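Local structure of ornithine decarboxylase (Entamoeba histolytica, 4AIB) at residues Q24-V36 / S264-K276. The protein probably catalyses, as a pyridoxal 5'-phosphate-dependent homodimer, the decarboxylation of L-ornithine to putrescine, a step of polyamine biosynthesis. Numbering follows the deposited sequence.
Sequences QPLGFWIFDTEGV and SNAFHLVSSLHGK
Leu269 CD1 sits over one face of the Trp29 indole, 3.6 Å from the centroid of its six-membered ring. With CG anti to the backbone N (chi1 -177°) and chi2 at 67°, Leu269 CD1 comes to lie over the indole. The rings of Phe31 and Phe267 meet obliquely, with planes at 47°. Val270 CB covers one face of the Phe28 ring, displaced toward the rim, in a CH-pi contact. At the edge of the His268 ring, NE2 donates to Asp32 OD2 (3.0 Å, nearly straight). The carboxylate is met on its anti side. Its other oxygen accepts a weak capping bond from Gly35 N, so Asp32 N-caps helix 33-46. His268 ND1 accepts a hydrogen bond from Asn359 N, and this second bond fixes the ring's rotation.

Strands 27-31 and 267-281 are antiparallel neighbours in the mixed beta-sheet domain, apart from the TIM-barrel domain of this fold. Strand 380-383 pairs with the far edge of 27-31. Backbone bonds link Phe28 with Val270 and Ile30 with His268 in both directions. Beyond them, Ser272 OG donates to Pro25 O (2.6 Å) in the carbonyl plane. Gln24 NE2 gives Leu273 O a long, bent hydrogen bond (3.3 Å) from above the carbonyl plane.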
loop_
_atom_site.group_PDB
_atom_site.type_symbol
_atom_site.label_atom_id
_atom_site.label_comp_id
_atom_site.label_asym_id
_atom_site.label_seq_id
_atom_site.Cartn_x
_atom_site.Cartn_y
_atom_site.Cartn_z
ATOM N N GLN A 24 -0.364 -0.560 26.239
ATOM C CA GLN A 24 0.092 -1.503 25.210
ATOM C C GLN A 24 0.048 -0.923 23.790
ATOM O O GLN A 24 -0.962 -0.343 23.385
ATOM C CB GLN A 24 -0.692 -2.824 25.280
ATOM C CG GLN A 24 -2.194 -2.705 25.051
ATOM C CD GLN A 24 -2.846 -4.029 24.692
ATOM O OE1 GLN A 24 -2.520 -5.073 25.260
ATOM N NE2 GLN A 24 -3.778 -3.989 23.747
ATOM N N PRO A 25 1.150 -1.080 23.030
ATOM C CA PRO A 25 1.198 -0.592 21.653
ATOM C C PRO A 25 0.469 -1.532 20.693
ATOM O O PRO A 25 0.022 -2.608 21.101
ATOM C CB PRO A 25 2.696 -0.570 21.348
ATOM C CG PRO A 25 3.261 -1.665 22.186
ATOM C CD PRO A 25 2.409 -1.743 23.424
ATOM N N LEU A 26 0.358 -1.122 19.431
ATOM C CA LEU A 26 -0.295 -1.924 18.396
ATOM C C LEU A 26 0.415 -3.262 18.180
ATOM O O LEU A 26 -0.222 -4.266 17.859
ATOM C CB LEU A 26 -0.372 -1.144 17.078
ATOM C CG LEU A 26 -1.130 0.190 17.051
ATOM C CD1 LEU A 26 -0.865 0.925 15.746
ATOM C CD2 LEU A 26 -2.627 0.005 17.265
ATOM N N GLY A 27 1.732 -3.261 18.368
ATOM C CA GLY A 27 2.541 -4.471 18.253
ATOM C C GLY A 27 4.029 -4.184 18.262
ATOM O O GLY A 27 4.447 -3.025 18.333
ATOM N N PHE A 28 4.829 -5.246 18.198
ATOM C CA PHE A 28 6.283 -5.123 18.112
ATOM C C PHE A 28 6.911 -6.255 17.299
ATOM O O PHE A 28 6.364 -7.358 17.227
ATOM C CB PHE A 28 6.921 -5.021 19.508
ATOM C CG PHE A 28 6.726 -6.241 20.367
ATOM C CD1 PHE A 28 7.642 -7.290 20.332
ATOM C CD2 PHE A 28 5.640 -6.334 21.231
ATOM C CE1 PHE A 28 7.469 -8.412 21.127
ATOM C CE2 PHE A 28 5.463 -7.453 22.031
ATOM C CZ PHE A 28 6.380 -8.492 21.981
ATOM N N TRP A 29 8.061 -5.968 16.694
ATOM C CA TRP A 29 8.779 -6.938 15.872
ATOM C C TRP A 29 9.875 -7.617 16.641
ATOM O O TRP A 29 10.513 -7.005 17.499
ATOM C CB TRP A 29 9.367 -6.257 14.642
ATOM C CG TRP A 29 8.335 -5.695 13.692
ATOM C CD1 TRP A 29 7.822 -4.400 13.663
ATOM C CD2 TRP A 29 7.660 -6.396 12.591
ATOM N NE1 TRP A 29 6.904 -4.259 12.651
ATOM C CE2 TRP A 29 6.760 -5.415 11.971
ATOM C CE3 TRP A 29 7.709 -7.687 12.076
ATOM C CZ2 TRP A 29 5.955 -5.738 10.887
ATOM C CZ3 TRP A 29 6.891 -8.000 10.983
ATOM C CH2 TRP A 29 6.037 -7.048 10.404
ATOM N N ILE A 30 10.101 -8.895 16.342
ATOM C CA ILE A 30 11.231 -9.635 16.903
ATOM C C ILE A 30 12.206 -10.003 15.787
ATOM O O ILE A 30 11.853 -10.730 14.855
ATOM C CB ILE A 30 10.789 -10.897 17.682
ATOM C CG1 ILE A 30 9.959 -10.508 18.912
ATOM C CG2 ILE A 30 12.002 -11.721 18.102
ATOM C CD1 ILE A 30 9.342 -11.681 19.650
ATOM N N PHE A 31 13.428 -9.486 15.888
ATOM C CA PHE A 31 14.455 -9.727 14.881
ATOM C C PHE A 31 15.208 -11.029 15.156
ATOM O O PHE A 31 16.042 -11.102 16.064
ATOM C CB PHE A 31 15.417 -8.534 14.793
ATOM C CG PHE A 31 16.419 -8.637 13.675
ATOM C CD1 PHE A 31 16.003 -8.721 12.350
ATOM C CD2 PHE A 31 17.782 -8.635 13.947
ATOM C CE1 PHE A 31 16.926 -8.813 11.320
ATOM C CE2 PHE A 31 18.711 -8.726 12.921
ATOM C CZ PHE A 31 18.282 -8.814 11.606
ATOM N N ASP A 32 14.891 -12.054 14.369
ATOM C CA ASP A 32 15.513 -13.369 14.497
ATOM C C ASP A 32 16.824 -13.400 13.718
ATOM O O ASP A 32 16.839 -13.670 12.515
ATOM C CB ASP A 32 14.557 -14.462 14.000
ATOM C CG ASP A 32 14.924 -15.852 14.507
ATOM O OD1 ASP A 32 16.042 -16.042 15.033
ATOM O OD2 ASP A 32 14.081 -16.766 14.377
ATOM N N THR A 33 17.920 -13.118 14.418
ATOM C CA THR A 33 19.250 -13.065 13.811
ATOM C C THR A 33 19.690 -14.443 13.314
ATOM O O THR A 33 20.261 -14.560 12.228
ATOM C CB THR A 33 20.296 -12.501 14.795
ATOM O OG1 THR A 33 19.728 -11.418 15.538
ATOM C CG2 THR A 33 21.535 -12.015 14.061
ATOM N N GLU A 34 19.410 -15.476 14.108
ATOM C CA GLU A 34 19.721 -16.859 13.740
ATOM C C GLU A 34 18.889 -17.340 12.556
ATOM O O GLU A 34 19.351 -18.159 11.760
ATOM C CB GLU A 34 19.519 -17.799 14.930
ATOM C CG GLU A 34 20.631 -17.750 15.967
ATOM C CD GLU A 34 20.554 -18.888 16.971
ATOM O OE1 GLU A 34 20.317 -20.045 16.559
ATOM O OE2 GLU A 34 20.741 -18.624 18.178
ATOM N N GLY A 35 17.664 -16.826 12.450
ATOM C CA GLY A 35 16.764 -17.149 11.342
ATOM C C GLY A 35 17.271 -16.642 10.004
ATOM O O GLY A 35 17.051 -17.276 8.968
ATOM N N VAL A 36 17.946 -15.494 10.031
ATOM C CA VAL A 36 18.573 -14.926 8.840
ATOM C C VAL A 36 19.800 -15.752 8.460
ATOM O O VAL A 36 19.966 -16.124 7.297
ATOM C CB VAL A 36 18.992 -13.454 9.054
ATOM C CG1 VAL A 36 19.551 -12.856 7.770
ATOM C CG2 VAL A 36 17.820 -12.622 9.549
ATOM N N SER A 264 11.694 -13.561 5.035
ATOM C CA SER A 264 10.610 -14.266 5.727
ATOM C C SER A 264 10.946 -14.613 7.177
ATOM O O SER A 264 10.269 -14.163 8.099
ATOM C CB SER A 264 10.200 -15.529 4.958
ATOM O OG SER A 264 11.254 -16.476 4.918
ATOM N N ASN A 265 12.002 -15.395 7.371
ATOM C CA ASN A 265 12.368 -15.878 8.701
ATOM C C ASN A 265 13.140 -14.856 9.537
ATOM O O ASN A 265 13.610 -15.171 10.633
ATOM C CB ASN A 265 13.155 -17.189 8.587
ATOM C CG ASN A 265 12.432 -18.235 7.756
ATOM O OD1 ASN A 265 11.228 -18.447 7.907
ATOM N ND2 ASN A 265 13.169 -18.898 6.873
ATOM N N ALA A 266 13.250 -13.633 9.021
ATOM C CA ALA A 266 14.000 -12.562 9.674
ATOM C C ALA A 266 13.230 -11.901 10.815
ATOM O O ALA A 266 13.802 -11.605 11.866
ATOM C CB ALA A 266 14.421 -11.518 8.651
ATOM N N PHE A 267 11.937 -11.668 10.600
ATOM C CA PHE A 267 11.111 -10.951 11.568
ATOM C C PHE A 267 9.919 -11.765 12.059
ATOM O O PHE A 267 9.390 -12.616 11.341
ATOM C CB PHE A 267 10.625 -9.624 10.981
ATOM C CG PHE A 267 11.717 -8.615 10.769
ATOM C CD1 PHE A 267 12.131 -7.787 11.808
ATOM C CD2 PHE A 267 12.332 -8.487 9.527
ATOM C CE1 PHE A 267 13.137 -6.853 11.614
ATOM C CE2 PHE A 267 13.340 -7.557 9.328
ATOM C CZ PHE A 267 13.742 -6.739 10.372
ATOM N N HIS A 268 9.510 -11.494 13.295
ATOM C CA HIS A 268 8.313 -12.088 13.876
ATOM C C HIS A 268 7.462 -11.001 14.459
ATOM O O HIS A 268 7.916 -10.234 15.312
ATOM C CB HIS A 268 8.677 -13.116 14.941
ATOM C CG HIS A 268 9.617 -14.196 14.455
ATOM N ND1 HIS A 268 9.225 -15.172 13.618
ATOM C CD2 HIS A 268 10.965 -14.425 14.724
ATOM C CE1 HIS A 268 10.266 -15.985 13.359
ATOM N NE2 HIS A 268 11.330 -15.527 14.037
ATOM N N LEU A 269 6.220 -10.915 13.991
ATOM C CA LEU A 269 5.289 -9.892 14.453
ATOM C C LEU A 269 4.515 -10.375 15.678
ATOM O O LEU A 269 3.979 -11.483 15.678
ATOM C CB LEU A 269 4.328 -9.499 13.324
ATOM C CG LEU A 269 3.307 -8.380 13.564
ATOM C CD1 LEU A 269 3.983 -7.027 13.738
ATOM C CD2 LEU A 269 2.302 -8.329 12.424
ATOM N N VAL A 270 4.478 -9.542 16.718
ATOM C CA VAL A 270 3.717 -9.836 17.936
ATOM C C VAL A 270 2.692 -8.728 18.175
ATOM O O VAL A 270 3.004 -7.695 18.771
ATOM C CB VAL A 270 4.623 -9.989 19.180
ATOM C CG1 VAL A 270 3.830 -10.542 20.356
ATOM C CG2 VAL A 270 5.811 -10.892 18.885
ATOM N N SER A 271 1.468 -8.954 17.713
ATOM C CA SER A 271 0.436 -7.922 17.741
ATOM C C SER A 271 -0.511 -8.041 18.936
ATOM O O SER A 271 -0.695 -9.124 19.493
ATOM C CB SER A 271 -0.342 -7.923 16.424
ATOM O OG SER A 271 0.539 -7.731 15.329
ATOM N N SER A 272 -1.094 -6.912 19.328
ATOM C CA SER A 272 -2.023 -6.853 20.453
ATOM C C SER A 272 -3.463 -6.738 19.961
ATOM O O SER A 272 -3.701 -6.406 18.799
ATOM C CB SER A 272 -1.685 -5.665 21.353
ATOM O OG SER A 272 -1.792 -4.448 20.634
ATOM N N LEU A 273 -4.414 -7.003 20.854
ATOM C CA LEU A 273 -5.834 -6.931 20.518
ATOM C C LEU A 273 -6.512 -5.717 21.145
ATOM O O LEU A 273 -6.342 -5.443 22.335
ATOM C CB LEU A 273 -6.558 -8.211 20.944
ATOM C CG LEU A 273 -6.168 -9.523 20.258
ATOM C CD1 LEU A 273 -6.766 -10.699 21.011
ATOM C CD2 LEU A 273 -6.596 -9.541 18.797
ATOM N N HIS A 274 -7.280 -4.996 20.330
ATOM C CA HIS A 274 -8.047 -3.843 20.798
ATOM C C HIS A 274 -9.445 -3.828 20.231
ATOM O O HIS A 274 -9.951 -2.784 19.812
ATOM C CB HIS A 274 -7.301 -2.538 20.508
ATOM C CG HIS A 274 -6.991 -2.315 19.045
ATOM N ND1 HIS A 274 -7.817 -1.640 18.226
ATOM C CD2 HIS A 274 -5.898 -2.699 18.271
ATOM C CE1 HIS A 274 -7.286 -1.594 16.990
ATOM N NE2 HIS A 274 -6.111 -2.243 17.019
ATOM N N GLY A 275 -10.084 -4.997 20.226
ATOM C CA GLY A 275 -11.451 -5.129 19.728
ATOM C C GLY A 275 -11.948 -6.560 19.635
ATOM O O GLY A 275 -11.209 -7.461 19.227
ATOM N N LYS A 276 -13.209 -6.765 20.010
ATOM C CA LYS A 276 -13.826 -8.091 19.981
ATOM C C LYS A 276 -15.320 -8.026 19.670
ATOM O O LYS A 276 -16.024 -7.128 20.137
ATOM C CB LYS A 276 -13.595 -8.820 21.309
ATOM C CG LYS A 276 -13.848 -10.320 21.253
ATOM C CD LYS A 276 -13.441 -11.022 22.541
ATOM C CE LYS A 276 -14.534 -10.978 23.597
ATOM N NZ LYS A 276 -14.163 -11.769 24.803
HETATM O O HOH W 1 -4.128 -7.043 23.628
#